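Local coordinates for uncharacterized protein (Bacillus cereus, PDB 5F2H) that is of unknown function but belongs to the alpha/beta hydrolase superfamily and is probably a hydrolase, at residues Glu44-Asn49 and Lys75-Tyr79; Pro163-Gln167 and Arg181-Leu186; Ile282-Phe286 and Tyr310-Lys314. One frame throughout, in Å; residues are numbered along the deposited sequence.

Interaction 1. Residues Glu44-Asn49 and Lys75-Tyr79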
ATOM      1  N   GLU B  44      26.458 -25.892  -1.379  1.00 80.35           N
ATOM      2  CA  GLU B  44      27.124 -27.138  -1.086  1.00 82.91           C
ATOM      3  C   GLU B  44      28.626 -27.028  -1.176  1.00 75.38           C
ATOM      4  O   GLU B  44      29.342 -27.597  -0.362  1.00 71.84           O
ATOM      5  CB  GLU B  44      26.640 -28.246  -2.014  1.00 90.30           C
ATOM      6  CG  GLU B  44      25.185 -28.620  -1.854  1.00 96.39           C
ATOM      7  CD  GLU B  44      24.857 -29.827  -2.703  1.00110.60           C
ATOM      8  OE1 GLU B  44      25.645 -30.109  -3.625  1.00113.05           O
ATOM      9  OE2 GLU B  44      23.826 -30.498  -2.460  1.00130.93           O
ATOM     10  N   ALA B  45      29.096 -26.333  -2.203  1.00 73.21           N
ATOM     11  CA  ALA B  45      30.523 -26.153  -2.415  1.00 67.14           C
ATOM     12  C   ALA B  45      31.168 -25.728  -1.112  1.00 60.94           C
ATOM     13  O   ALA B  45      32.127 -26.329  -0.670  1.00 63.61           O
ATOM     14  CB  ALA B  45      30.763 -25.122  -3.500  1.00 67.51           C
ATOM     15  N   GLN B  46      30.589 -24.725  -0.474  1.00 56.07           N
ATOM     16  CA  GLN B  46      31.074 -24.223   0.793  1.00 54.03           C
ATOM     17  C   GLN B  46      30.984 -25.276   1.880  1.00 54.40           C
ATOM     18  O   GLN B  46      31.855 -25.356   2.745  1.00 49.72           O
ATOM     19  CB  GLN B  46      30.240 -23.012   1.191  1.00 58.12           C
ATOM     20  CG  GLN B  46      30.676 -22.291   2.468  1.00 60.58           C
ATOM     21  CD  GLN B  46      32.087 -21.710   2.406  1.00 55.65           C
ATOM     22  OE1 GLN B  46      33.046 -22.415   2.098  1.00 49.73           O
ATOM     23  NE2 GLN B  46      32.227 -20.451   2.823  1.00 56.24           N
ATOM     24  N   ILE B  47      29.911 -26.075   1.855  1.00 58.80           N
ATOM     25  CA  ILE B  47      29.735 -27.152   2.833  1.00 59.45           C
ATOM     26  C   ILE B  47      30.807 -28.222   2.626  1.00 57.62           C
ATOM     27  O   ILE B  47      31.385 -28.721   3.599  1.00 60.57           O
ATOM     28  CB  ILE B  47      28.331 -27.753   2.776  1.00 65.67           C
ATOM     29  CG1 ILE B  47      27.312 -26.693   3.194  1.00 69.60           C
ATOM     30  CG2 ILE B  47      28.201 -28.929   3.730  1.00 65.71           C
ATOM     31  CD1 ILE B  47      25.879 -27.143   3.036  1.00 73.61           C
ATOM     32  N   TYR B  48      31.087 -28.582   1.379  1.00 55.29           N
ATOM     33  CA  TYR B  48      32.134 -29.576   1.125  1.00 58.73           C
ATOM     34  C   TYR B  48      33.500 -29.075   1.521  1.00 59.55           C
ATOM     35  O   TYR B  48      34.305 -29.848   2.034  1.00 64.17           O
ATOM     36  CB  TYR B  48      32.196 -30.039  -0.334  1.00 60.53           C
ATOM     37  CG  TYR B  48      31.098 -30.996  -0.736  1.00 65.63           C
ATOM     38  CD1 TYR B  48      31.210 -32.346  -0.452  1.00 69.54           C
ATOM     39  CD2 TYR B  48      29.990 -30.570  -1.446  1.00 68.19           C
ATOM     40  CE1 TYR B  48      30.238 -33.241  -0.836  1.00 75.10           C
ATOM     41  CE2 TYR B  48      29.002 -31.460  -1.833  1.00 73.73           C
ATOM     42  CZ  TYR B  48      29.136 -32.795  -1.534  1.00 77.25           C
ATOM     43  OH  TYR B  48      28.167 -33.694  -1.908  1.00 82.90           O
ATOM     44  N   ASN B  49      33.779 -27.800   1.254  1.00 58.67           N
ATOM     45  CA  ASN B  49      35.068 -27.246   1.584  1.00 58.39           C
ATOM     46  C   ASN B  49      35.234 -27.460   3.060  1.00 62.22           C
ATOM     47  O   ASN B  49      36.222 -28.055   3.487  1.00 66.65           O
ATOM     48  CB  ASN B  49      35.170 -25.773   1.205  1.00 59.48           C
ATOM     49  CG  ASN B  49      36.552 -25.198   1.453  1.00 61.40           C
ATOM     50  OD1 ASN B  49      37.519 -25.920   1.702  1.00 57.21           O
ATOM     51  ND2 ASN B  49      36.660 -23.889   1.339  1.00 66.02           N
ATOM     52  N   LYS B  75      30.419 -33.556  -8.291  1.00 90.89           N
ATOM     53  CA  LYS B  75      29.552 -32.382  -8.360  1.00 85.90           C
ATOM     54  C   LYS B  75      30.066 -31.228  -9.203  1.00 77.59           C
ATOM     55  O   LYS B  75      29.339 -30.286  -9.464  1.00 71.11           O
ATOM     56  CB  LYS B  75      29.129 -31.950  -6.967  1.00 88.62           C
ATOM     57  CG  LYS B  75      28.182 -32.973  -6.367  1.00 96.43           C
ATOM     58  CD  LYS B  75      27.651 -32.548  -5.014  1.00102.70           C
ATOM     59  CE  LYS B  75      26.525 -33.470  -4.566  1.00111.80           C
ATOM     60  NZ  LYS B  75      26.930 -34.900  -4.496  1.00118.27           N
ATOM     61  N   GLY B  76      31.304 -31.338  -9.673  1.00 77.49           N
ATOM     62  CA  GLY B  76      31.909 -30.312 -10.518  1.00 75.77           C
ATOM     63  C   GLY B  76      32.148 -28.917  -9.947  1.00 74.15           C
ATOM     64  O   GLY B  76      32.130 -27.952 -10.705  1.00 74.43           O
ATOM     65  N   PHE B  77      32.365 -28.777  -8.637  1.00 70.22           N
ATOM     66  CA  PHE B  77      32.618 -27.454  -8.081  1.00 67.51           C
ATOM     67  C   PHE B  77      34.106 -27.147  -8.172  1.00 64.81           C
ATOM     68  O   PHE B  77      34.904 -28.019  -8.522  1.00 67.79           O
ATOM     69  CB  PHE B  77      32.236 -27.357  -6.610  1.00 68.62           C
ATOM     70  CG  PHE B  77      30.813 -27.712  -6.311  1.00 68.49           C
ATOM     71  CD1 PHE B  77      29.775 -26.962  -6.841  1.00 68.42           C
ATOM     72  CD2 PHE B  77      30.524 -28.653  -5.340  1.00 67.66           C
ATOM     73  CE1 PHE B  77      28.466 -27.226  -6.500  1.00 70.68           C
ATOM     74  CE2 PHE B  77      29.223 -28.931  -5.000  1.00 70.83           C
ATOM     75  CZ  PHE B  77      28.189 -28.220  -5.580  1.00 72.89           C
ATOM     76  N   TRP B  78      34.488 -25.915  -7.841  1.00 62.44           N
ATOM     77  CA  TRP B  78      35.909 -25.521  -7.860  1.00 60.31           C
ATOM     78  C   TRP B  78      36.183 -24.526  -6.733  1.00 56.25           C
ATOM     79  O   TRP B  78      35.268 -23.854  -6.275  1.00 51.83           O
ATOM     80  CB  TRP B  78      36.305 -24.885  -9.205  1.00 59.69           C
ATOM     81  CG  TRP B  78      35.654 -23.585  -9.445  1.00 57.29           C
ATOM     82  CD1 TRP B  78      34.501 -23.349 -10.119  1.00 57.24           C
ATOM     83  CD2 TRP B  78      36.104 -22.319  -8.966  1.00 57.50           C
ATOM     84  NE1 TRP B  78      34.214 -22.007 -10.120  1.00 55.65           N
ATOM     85  CE2 TRP B  78      35.180 -21.356  -9.400  1.00 56.85           C
ATOM     86  CE3 TRP B  78      37.199 -21.907  -8.199  1.00 55.34           C
ATOM     87  CZ2 TRP B  78      35.310 -20.009  -9.079  1.00 56.37           C
ATOM     88  CZ3 TRP B  78      37.323 -20.581  -7.885  1.00 54.00           C
ATOM     89  CH2 TRP B  78      36.391 -19.644  -8.336  1.00 54.71           C
ATOM     90  N   TYR B  79      37.449 -24.421  -6.327  1.00 57.81           N
ATOM     91  CA  TYR B  79      37.872 -23.500  -5.271  1.00 58.64           C
ATOM     92  C   TYR B  79      39.132 -22.751  -5.696  1.00 62.93           C
ATOM     93  O   TYR B  79      39.831 -23.171  -6.615  1.00 64.29           O
ATOM     94  CB  TYR B  79      38.126 -24.261  -3.988  1.00 59.55           C
ATOM     95  CG  TYR B  79      36.924 -25.076  -3.561  1.00 61.22           C
ATOM     96  CD1 TYR B  79      35.915 -24.513  -2.811  1.00 61.46           C
ATOM     97  CD2 TYR B  79      36.791 -26.399  -3.933  1.00 61.10           C
ATOM     98  CE1 TYR B  79      34.806 -25.247  -2.438  1.00 59.07           C
ATOM     99  CE2 TYR B  79      35.700 -27.140  -3.547  1.00 62.05           C
ATOM    100  CZ  TYR B  79      34.707 -26.561  -2.795  1.00 59.46           C
ATOM    101  OH  TYR B  79      33.610 -27.313  -2.409  1.00 56.80           O
TER
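Helical-repeat packing, in which the loop leaving one helical hairpin folds back on its first helix, is exemplified in the all-helical N-terminal region, whose sequence family belongs to the TPR clan. Gly76, with positive phi, is the first residue to leave the helical conformation after helix 61-74; beyond it Phe77 and Tyr79 point toward helix 44-58, while Trp78 points away and its side chain touches helix 97-115. Both inward aromatics adopt the m rotamer. Phe77 thereby lays a ring face against Ala45, whose CB makes a CH-pi contact 3.9 Å from the ring centroid. Tyr48, also m, leans against Phe77 (CD2 to CE2, 4.0 Å). The extended chain of Lys75 (m, t, t) turns at chi4 to p, bringing NZ 3.1 Å from Tyr48 OH in a weak hydrogen bond; Glu70 is that hydroxyl's stronger hydrogen-bond partner. Ser171 of the second subunit packs on Ala45 and Phe77. The buried Tyr79 donates from OH a very short hydrogen bond, 2.5 Å, to Ala45 O, which also accepts from Asn49 N at 2.9 Å.

Interaction 2. Residues Pro163-Gln167 and Arg181-Leu186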
ATOM      1  N   PRO B 163     -20.122   5.371  -7.927  1.00 56.82           N
ATOM      2  CA  PRO B 163     -21.142   4.861  -8.839  1.00 55.85           C
ATOM      3  C   PRO B 163     -22.276   5.847  -9.009  1.00 54.28           C
ATOM      4  O   PRO B 163     -22.539   6.625  -8.113  1.00 54.38           O
ATOM      5  CB  PRO B 163     -21.654   3.599  -8.135  1.00 53.70           C
ATOM      6  CG  PRO B 163     -20.633   3.281  -7.089  1.00 53.32           C
ATOM      7  CD  PRO B 163     -20.135   4.628  -6.662  1.00 56.11           C
ATOM      8  N   GLN B 164     -22.910   5.831 -10.167  1.00 55.71           N
ATOM      9  CA  GLN B 164     -24.018   6.717 -10.438  1.00 57.16           C
ATOM     10  C   GLN B 164     -25.222   5.841 -10.818  1.00 60.87           C
ATOM     11  O   GLN B 164     -25.112   4.933 -11.668  1.00 61.91           O
ATOM     12  CB  GLN B 164     -23.686   7.668 -11.574  1.00 56.29           C
ATOM     13  CG  GLN B 164     -24.652   8.826 -11.713  1.00 55.93           C
ATOM     14  CD  GLN B 164     -24.248   9.754 -12.852  1.00 59.04           C
ATOM     15  OE1 GLN B 164     -23.826  10.887 -12.627  1.00 56.98           O
ATOM     16  NE2 GLN B 164     -24.245   9.229 -14.055  1.00 60.95           N
ATOM     17  N   SER B 165     -26.372   6.137 -10.212  1.00 58.94           N
ATOM     18  CA  SER B 165     -27.575   5.371 -10.472  1.00 60.93           C
ATOM     19  C   SER B 165     -28.106   5.610 -11.864  1.00 60.35           C
ATOM     20  O   SER B 165     -27.987   6.695 -12.414  1.00 62.80           O
ATOM     21  CB  SER B 165     -28.666   5.724  -9.464  1.00 60.30           C
ATOM     22  OG  SER B 165     -29.877   5.050  -9.784  1.00 58.43           O
ATOM     23  N   SER B 166     -28.701   4.581 -12.428  1.00 59.77           N
ATOM     24  CA  SER B 166     -29.288   4.687 -13.743  1.00 61.47           C
ATOM     25  C   SER B 166     -30.657   5.364 -13.681  1.00 62.94           C
ATOM     26  O   SER B 166     -31.161   5.810 -14.697  1.00 64.82           O
ATOM     27  CB  SER B 166     -29.474   3.295 -14.310  1.00 63.05           C
ATOM     28  OG  SER B 166     -30.274   2.527 -13.429  1.00 63.65           O
ATOM     29  N   GLN B 167     -31.230   5.494 -12.486  1.00 63.54           N
ATOM     30  CA  GLN B 167     -32.563   6.083 -12.332  1.00 65.40           C
ATOM     31  C   GLN B 167     -32.490   7.610 -12.378  1.00 64.70           C
ATOM     32  O   GLN B 167     -32.302   8.272 -11.356  1.00 62.82           O
ATOM     33  CB  GLN B 167     -33.183   5.596 -11.020  1.00 65.51           C
ATOM     34  CG  GLN B 167     -33.198   4.072 -10.846  1.00 65.22           C
ATOM     35  CD  GLN B 167     -33.538   3.655  -9.413  1.00 64.53           C
ATOM     36  OE1 GLN B 167     -34.461   4.191  -8.789  1.00 63.87           O
ATOM     37  NE2 GLN B 167     -32.775   2.699  -8.882  1.00 62.04           N
ATOM     38  N   ARG B 181     -32.588  -2.231  -8.260  1.00 71.41           N
ATOM     39  CA  ARG B 181     -31.674  -1.929  -9.362  1.00 73.84           C
ATOM     40  C   ARG B 181     -30.382  -1.406  -8.735  1.00 69.95           C
ATOM     41  O   ARG B 181     -29.292  -1.761  -9.151  1.00 68.63           O
ATOM     42  CB  ARG B 181     -32.291  -0.895 -10.282  1.00 76.07           C
ATOM     43  CG  ARG B 181     -33.546  -1.383 -10.962  1.00 84.45           C
ATOM     44  CD  ARG B 181     -34.287  -0.260 -11.655  1.00 87.86           C
ATOM     45  NE  ARG B 181     -33.478   0.456 -12.629  1.00 90.38           N
ATOM     46  CZ  ARG B 181     -33.934   1.482 -13.349  1.00 99.88           C
ATOM     47  NH1 ARG B 181     -35.195   1.885 -13.212  1.00106.02           N
ATOM     48  NH2 ARG B 181     -33.141   2.103 -14.215  1.00 97.66           N
ATOM     49  N   GLY B 182     -30.523  -0.594  -7.695  1.00 66.86           N
ATOM     50  CA  GLY B 182     -29.384  -0.055  -6.997  1.00 67.93           C
ATOM     51  C   GLY B 182     -28.475  -1.151  -6.492  1.00 67.99           C
ATOM     52  O   GLY B 182     -27.289  -1.151  -6.764  1.00 72.33           O
ATOM     53  N   LYS B 183     -29.021  -2.073  -5.724  1.00 71.26           N
ATOM     54  CA  LYS B 183     -28.233  -3.172  -5.197  1.00 72.92           C
ATOM     55  C   LYS B 183     -27.577  -3.929  -6.337  1.00 71.88           C
ATOM     56  O   LYS B 183     -26.432  -4.337  -6.220  1.00 70.73           O
ATOM     57  CB  LYS B 183     -29.137  -4.150  -4.466  1.00 82.67           C
ATOM     58  CG  LYS B 183     -28.409  -5.335  -3.841  1.00 87.42           C
ATOM     59  CD  LYS B 183     -29.380  -6.396  -3.361  1.00 90.33           C
ATOM     60  CE  LYS B 183     -30.125  -6.994  -4.550  1.00 96.31           C
ATOM     61  NZ  LYS B 183     -31.060  -8.082  -4.156  1.00100.99           N
ATOM     62  N   GLU B 184     -28.327  -4.149  -7.417  1.00 73.67           N
ATOM     63  CA  GLU B 184     -27.824  -4.882  -8.590  1.00 76.13           C
ATOM     64  C   GLU B 184     -26.645  -4.190  -9.194  1.00 69.97           C
ATOM     65  O   GLU B 184     -25.601  -4.793  -9.341  1.00 71.38           O
ATOM     66  CB  GLU B 184     -28.895  -5.035  -9.667  1.00 82.16           C
ATOM     67  CG  GLU B 184     -30.105  -5.836  -9.235  1.00 89.26           C
ATOM     68  CD  GLU B 184     -31.194  -5.837 -10.278  1.00 97.55           C
ATOM     69  OE1 GLU B 184     -30.934  -5.388 -11.417  1.00101.08           O
ATOM     70  OE2 GLU B 184     -32.318  -6.279  -9.948  1.00108.92           O
ATOM     71  N   GLU B 185     -26.828  -2.924  -9.545  1.00 66.17           N
ATOM     72  CA  GLU B 185     -25.764  -2.105 -10.132  1.00 64.01           C
ATOM     73  C   GLU B 185     -24.562  -2.109  -9.222  1.00 60.29           C
ATOM     74  O   GLU B 185     -23.470  -2.443  -9.653  1.00 61.00           O
ATOM     75  CB  GLU B 185     -26.231  -0.671 -10.368  1.00 62.12           C
ATOM     76  CG  GLU B 185     -27.362  -0.579 -11.378  1.00 64.53           C
ATOM     77  CD  GLU B 185     -27.883   0.828 -11.568  1.00 66.40           C
ATOM     78  OE1 GLU B 185     -27.140   1.806 -11.235  1.00 69.34           O
ATOM     79  OE2 GLU B 185     -29.025   0.946 -12.084  1.00 64.30           O
ATOM     80  N   LEU B 186     -24.777  -1.811  -7.946  1.00 58.91           N
ATOM     81  CA  LEU B 186     -23.693  -1.803  -6.986  1.00 59.81           C
ATOM     82  C   LEU B 186     -22.900  -3.095  -7.036  1.00 63.12           C
ATOM     83  O   LEU B 186     -21.687  -3.089  -6.868  1.00 65.94           O
ATOM     84  CB  LEU B 186     -24.185  -1.521  -5.563  1.00 58.31           C
ATOM     85  CG  LEU B 186     -23.032  -1.422  -4.541  1.00 60.53           C
ATOM     86  CD1 LEU B 186     -21.902  -0.505  -5.019  1.00 59.78           C
ATOM     87  CD2 LEU B 186     -23.487  -0.986  -3.151  1.00 58.36           C
TER
HETATM   88  O   HOH W   1     -30.362   2.420 -10.679  1.00 79.68           O
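Where a strand ends and its chain returns through a helix, polar side chains on the helix can tie down the turn beyond the strand. Here strand 158-164 runs out into Ser165-Gln167, which lies against helix 179-195. Arg181 comes first: its guanidinium presents a face to Gln167, Arg181 CZ lying 3.7 Å from Gln167 CG, and its NH2 makes a weak hydrogen bond to Ser166 OG at 3.0 Å. The stronger partner of this arginine is Glu117 of the second subunit, with which it forms a salt bridge. Gly182 follows, its CA 6.7 Å from that of Ser165. One helical turn after Arg181, Glu185 points toward the turn and is its main polar partner. Glu185 OE2 receives a very short hydrogen bond from Ser166 OG, 2.4 Å, and Glu185 OE1 a weak one from Ser166 N, 3.4 Å. A water donates to Glu185 OE2 (2.4 Å) and Ser165 OG (2.8 Å) and accepts from Gln167 NE2 (3.0 Å). Ser165 OG also accepts from Gln167 N at 3.1 Å, closing an ST turn, and is hydrogen-bonded to Val175 O, as Gln167 OE1 is to Asp178 N. At Leu186 the chemistry becomes apolar: CD1 lies 4.5 Å from Pro163 CG, and both residues pack on Met136 of the neighbouring strand 131-136. Pro163 and Gln164 pair antiparallel with a strand of the second subunit, extending the sheet across the interface. Helix 179-195 then leads into strand 202-207, on the far side of strand 131-136, so the contact belongs to a right-handed beta-alpha-beta crossover of the alpha/beta-hydrolase fold.

Interaction 3. Residues Ile282-Phe286 and Tyr310-Lys314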
ATOM      1  N   ILE B 282     -22.636  -4.765  17.554  1.00102.52           N
ATOM      2  CA  ILE B 282     -21.797  -4.608  16.362  1.00 98.84           C
ATOM      3  C   ILE B 282     -20.805  -3.497  16.656  1.00 99.11           C
ATOM      4  O   ILE B 282     -21.214  -2.377  16.957  1.00 99.96           O
ATOM      5  CB  ILE B 282     -22.627  -4.175  15.142  1.00 95.51           C
ATOM      6  CG1 ILE B 282     -23.868  -5.060  14.960  1.00 96.09           C
ATOM      7  CG2 ILE B 282     -21.751  -4.168  13.899  1.00 92.96           C
ATOM      8  CD1 ILE B 282     -23.554  -6.503  14.670  1.00 97.09           C
ATOM      9  N   GLU B 283     -19.509  -3.772  16.540  1.00101.72           N
ATOM     10  CA  GLU B 283     -18.510  -2.738  16.829  1.00102.96           C
ATOM     11  C   GLU B 283     -18.788  -1.533  15.891  1.00 97.87           C
ATOM     12  O   GLU B 283     -18.856  -1.675  14.669  1.00 95.45           O
ATOM     13  CB  GLU B 283     -17.076  -3.280  16.712  1.00106.67           C
ATOM     14  CG  GLU B 283     -16.059  -2.454  17.496  1.00113.03           C
ATOM     15  CD  GLU B 283     -14.653  -3.041  17.474  1.00116.10           C
ATOM     16  OE1 GLU B 283     -14.462  -4.123  16.873  1.00115.08           O
ATOM     17  OE2 GLU B 283     -13.743  -2.427  18.079  1.00115.42           O
ATOM     18  N   HIS B 284     -19.029  -0.361  16.466  1.00 96.53           N
ATOM     19  CA  HIS B 284     -19.308   0.818  15.653  1.00 96.06           C
ATOM     20  C   HIS B 284     -19.076   2.084  16.456  1.00 99.61           C
ATOM     21  O   HIS B 284     -18.682   2.027  17.622  1.00108.51           O
ATOM     22  CB  HIS B 284     -20.758   0.822  15.178  1.00 93.63           C
ATOM     23  CG  HIS B 284     -21.746   1.098  16.266  1.00 97.91           C
ATOM     24  ND1 HIS B 284     -22.338   0.101  17.012  1.00100.00           N
ATOM     25  CD2 HIS B 284     -22.246   2.265  16.737  1.00 97.43           C
ATOM     26  CE1 HIS B 284     -23.164   0.642  17.890  1.00102.24           C
ATOM     27  NE2 HIS B 284     -23.123   1.954  17.747  1.00100.54           N
ATOM     28  N   GLU B 285     -19.341   3.226  15.831  1.00 97.55           N
ATOM     29  CA  GLU B 285     -19.180   4.508  16.492  1.00100.39           C
ATOM     30  C   GLU B 285     -20.059   5.572  15.837  1.00 93.84           C
ATOM     31  O   GLU B 285     -19.894   5.894  14.668  1.00 92.86           O
ATOM     32  CB  GLU B 285     -17.710   4.909  16.512  1.00109.14           C
ATOM     33  CG  GLU B 285     -17.440   6.223  17.219  1.00119.76           C
ATOM     34  CD  GLU B 285     -15.963   6.483  17.404  1.00127.78           C
ATOM     35  OE1 GLU B 285     -15.194   5.499  17.510  1.00130.56           O
ATOM     36  OE2 GLU B 285     -15.584   7.670  17.499  1.00138.58           O
ATOM     37  N   PHE B 286     -21.006   6.098  16.607  1.00 92.68           N
ATOM     38  CA  PHE B 286     -21.939   7.114  16.132  1.00 88.22           C
ATOM     39  C   PHE B 286     -21.521   8.475  16.607  1.00 89.27           C
ATOM     40  O   PHE B 286     -21.164   8.655  17.772  1.00 94.48           O
ATOM     41  CB  PHE B 286     -23.352   6.783  16.593  1.00 87.56           C
ATOM     42  CG  PHE B 286     -24.364   7.840  16.287  1.00 85.98           C
ATOM     43  CD1 PHE B 286     -24.503   8.339  14.996  1.00 82.88           C
ATOM     44  CD2 PHE B 286     -25.321   8.178  17.233  1.00 87.80           C
ATOM     45  CE1 PHE B 286     -25.482   9.271  14.697  1.00 82.02           C
ATOM     46  CE2 PHE B 286     -26.320   9.090  16.938  1.00 87.78           C
ATOM     47  CZ  PHE B 286     -26.399   9.641  15.667  1.00 86.36           C
ATOM     48  N   TYR B 310     -10.124   3.863  12.409  1.00 92.31           N
ATOM     49  CA  TYR B 310     -10.971   2.974  13.182  1.00 92.98           C
ATOM     50  C   TYR B 310     -11.263   1.672  12.459  1.00 90.02           C
ATOM     51  O   TYR B 310     -10.908   0.605  12.947  1.00 88.24           O
ATOM     52  CB  TYR B 310     -12.282   3.692  13.500  1.00 92.18           C
ATOM     53  CG  TYR B 310     -13.330   2.851  14.176  1.00 95.11           C
ATOM     54  CD1 TYR B 310     -13.287   2.607  15.546  1.00100.02           C
ATOM     55  CD2 TYR B 310     -14.416   2.366  13.457  1.00 97.96           C
ATOM     56  CE1 TYR B 310     -14.270   1.858  16.169  1.00103.77           C
ATOM     57  CE2 TYR B 310     -15.407   1.618  14.070  1.00 99.61           C
ATOM     58  CZ  TYR B 310     -15.332   1.363  15.423  1.00103.59           C
ATOM     59  OH  TYR B 310     -16.323   0.615  16.024  1.00106.22           O
ATOM     60  N   ILE B 311     -11.860   1.780  11.272  1.00 89.60           N
ATOM     61  CA  ILE B 311     -12.247   0.617  10.463  1.00 93.56           C
ATOM     62  C   ILE B 311     -11.181  -0.421  10.212  1.00101.94           C
ATOM     63  O   ILE B 311     -11.343  -1.583  10.573  1.00103.44           O
ATOM     64  CB  ILE B 311     -12.884   1.026   9.110  1.00 87.56           C
ATOM     65  CG1 ILE B 311     -14.247   1.664   9.375  1.00 83.57           C
ATOM     66  CG2 ILE B 311     -13.077  -0.187   8.196  1.00 84.02           C
ATOM     67  CD1 ILE B 311     -14.965   2.131   8.135  1.00 82.29           C
ATOM     68  N   GLU B 312     -10.077  -0.053   9.603  1.00112.22           N
ATOM     69  CA  GLU B 312      -9.143  -1.117   9.383  1.00127.28           C
ATOM     70  C   GLU B 312      -7.698  -0.962   9.789  1.00133.51           C
ATOM     71  O   GLU B 312      -7.032  -1.947  10.103  1.00128.61           O
ATOM     72  CB  GLU B 312      -8.900  -1.369   7.894  1.00136.06           C
ATOM     73  CG  GLU B 312      -8.316  -2.756   7.647  1.00141.13           C
ATOM     74  CD  GLU B 312      -9.257  -3.872   8.112  1.00138.26           C
ATOM     75  OE1 GLU B 312     -10.445  -3.599   8.403  1.00127.09           O
ATOM     76  OE2 GLU B 312      -8.819  -5.037   8.174  1.00139.08           O
ATOM     77  N   ASP B 313      -7.252   0.289   9.841  1.00141.19           N
ATOM     78  CA  ASP B 313      -5.994   0.710  10.460  1.00151.29           C
ATOM     79  C   ASP B 313      -5.935   0.006  11.836  1.00155.94           C
ATOM     80  O   ASP B 313      -4.990  -0.747  12.101  1.00160.69           O
ATOM     81  CB  ASP B 313      -5.901   2.243  10.395  1.00148.95           C
ATOM     82  CG  ASP B 313      -4.607   2.798  10.948  1.00148.08           C
ATOM     83  OD1 ASP B 313      -3.687   2.023  11.265  1.00149.43           O
ATOM     84  OD2 ASP B 313      -4.505   4.038  11.033  1.00147.09           O
ATOM     85  N   LYS B 314      -6.940   0.209  12.694  1.00150.53           N
ATOM     86  CA  LYS B 314      -6.873  -0.316  14.062  1.00148.23           C
ATOM     87  C   LYS B 314      -6.601  -1.821  14.047  1.00147.90           C
ATOM     88  O   LYS B 314      -5.604  -2.282  14.606  1.00152.40           O
ATOM     89  CB  LYS B 314      -8.152  -0.057  14.868  1.00144.50           C
ATOM     90  CG  LYS B 314      -8.050  -0.639  16.277  1.00146.15           C
ATOM     91  CD  LYS B 314      -9.321  -0.553  17.102  1.00142.87           C
ATOM     92  CE  LYS B 314      -9.111  -1.267  18.433  1.00144.26           C
ATOM     93  NZ  LYS B 314     -10.325  -1.301  19.291  1.00143.29           N
TER
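This is a surface contact between the start of an outermost sheet strand, 284-289, and the end of helix 300-313, and it is carried chiefly by one aromatic side chain. Tyr310, with chi1 in t, reaches across toward Glu283-Glu285. Its OH lies 3.4 Å from Glu283 CG and 2.9 Å from His284 N, though the angle at that amide is too poor for a hydrogen bond. The aliphatic part of Glu283 and the strand backbone pack obliquely about the ring, while Lys254 of the adjacent strand makes a cation-pi contact with it. Farther out, the extended side chain of Lys314 forms a long salt bridge to Glu283, with NZ 3.8 Å from OE2. His284 points away from the helix, and its ND1 donates to Ile282 O at 2.7 Å. Glu283 and Glu285 join strand 254-260 through backbone hydrogen bonds. A C-terminal helix packed across the last parallel strands in this way is characteristic of the alpha/beta-hydrolase fold.

How the interactions relate
Burial does not exclude polar chemistry in these three contacts. Interaction 2 is buried and interaction 1 partly so; each owes its shortest link to a hydroxyl donor, a tyrosine to a backbone carbonyl in the helical N-terminal region, a serine to a carboxylate in the alpha/beta-hydrolase-like region. Interaction 3, at the surface, relies on oblique ring packing and a long ion pair. Interactions 2 and 3 reach the same parallel sheet at its two outermost strands, with centres about 27 Å apart. Interaction 1 lies on the opposite side of the chain's centre from both, its centre about 66 Å from that of interaction 2. Even so, interactions 1 and 2 both meet the second subunit, whereas interaction 3 touches no other chain.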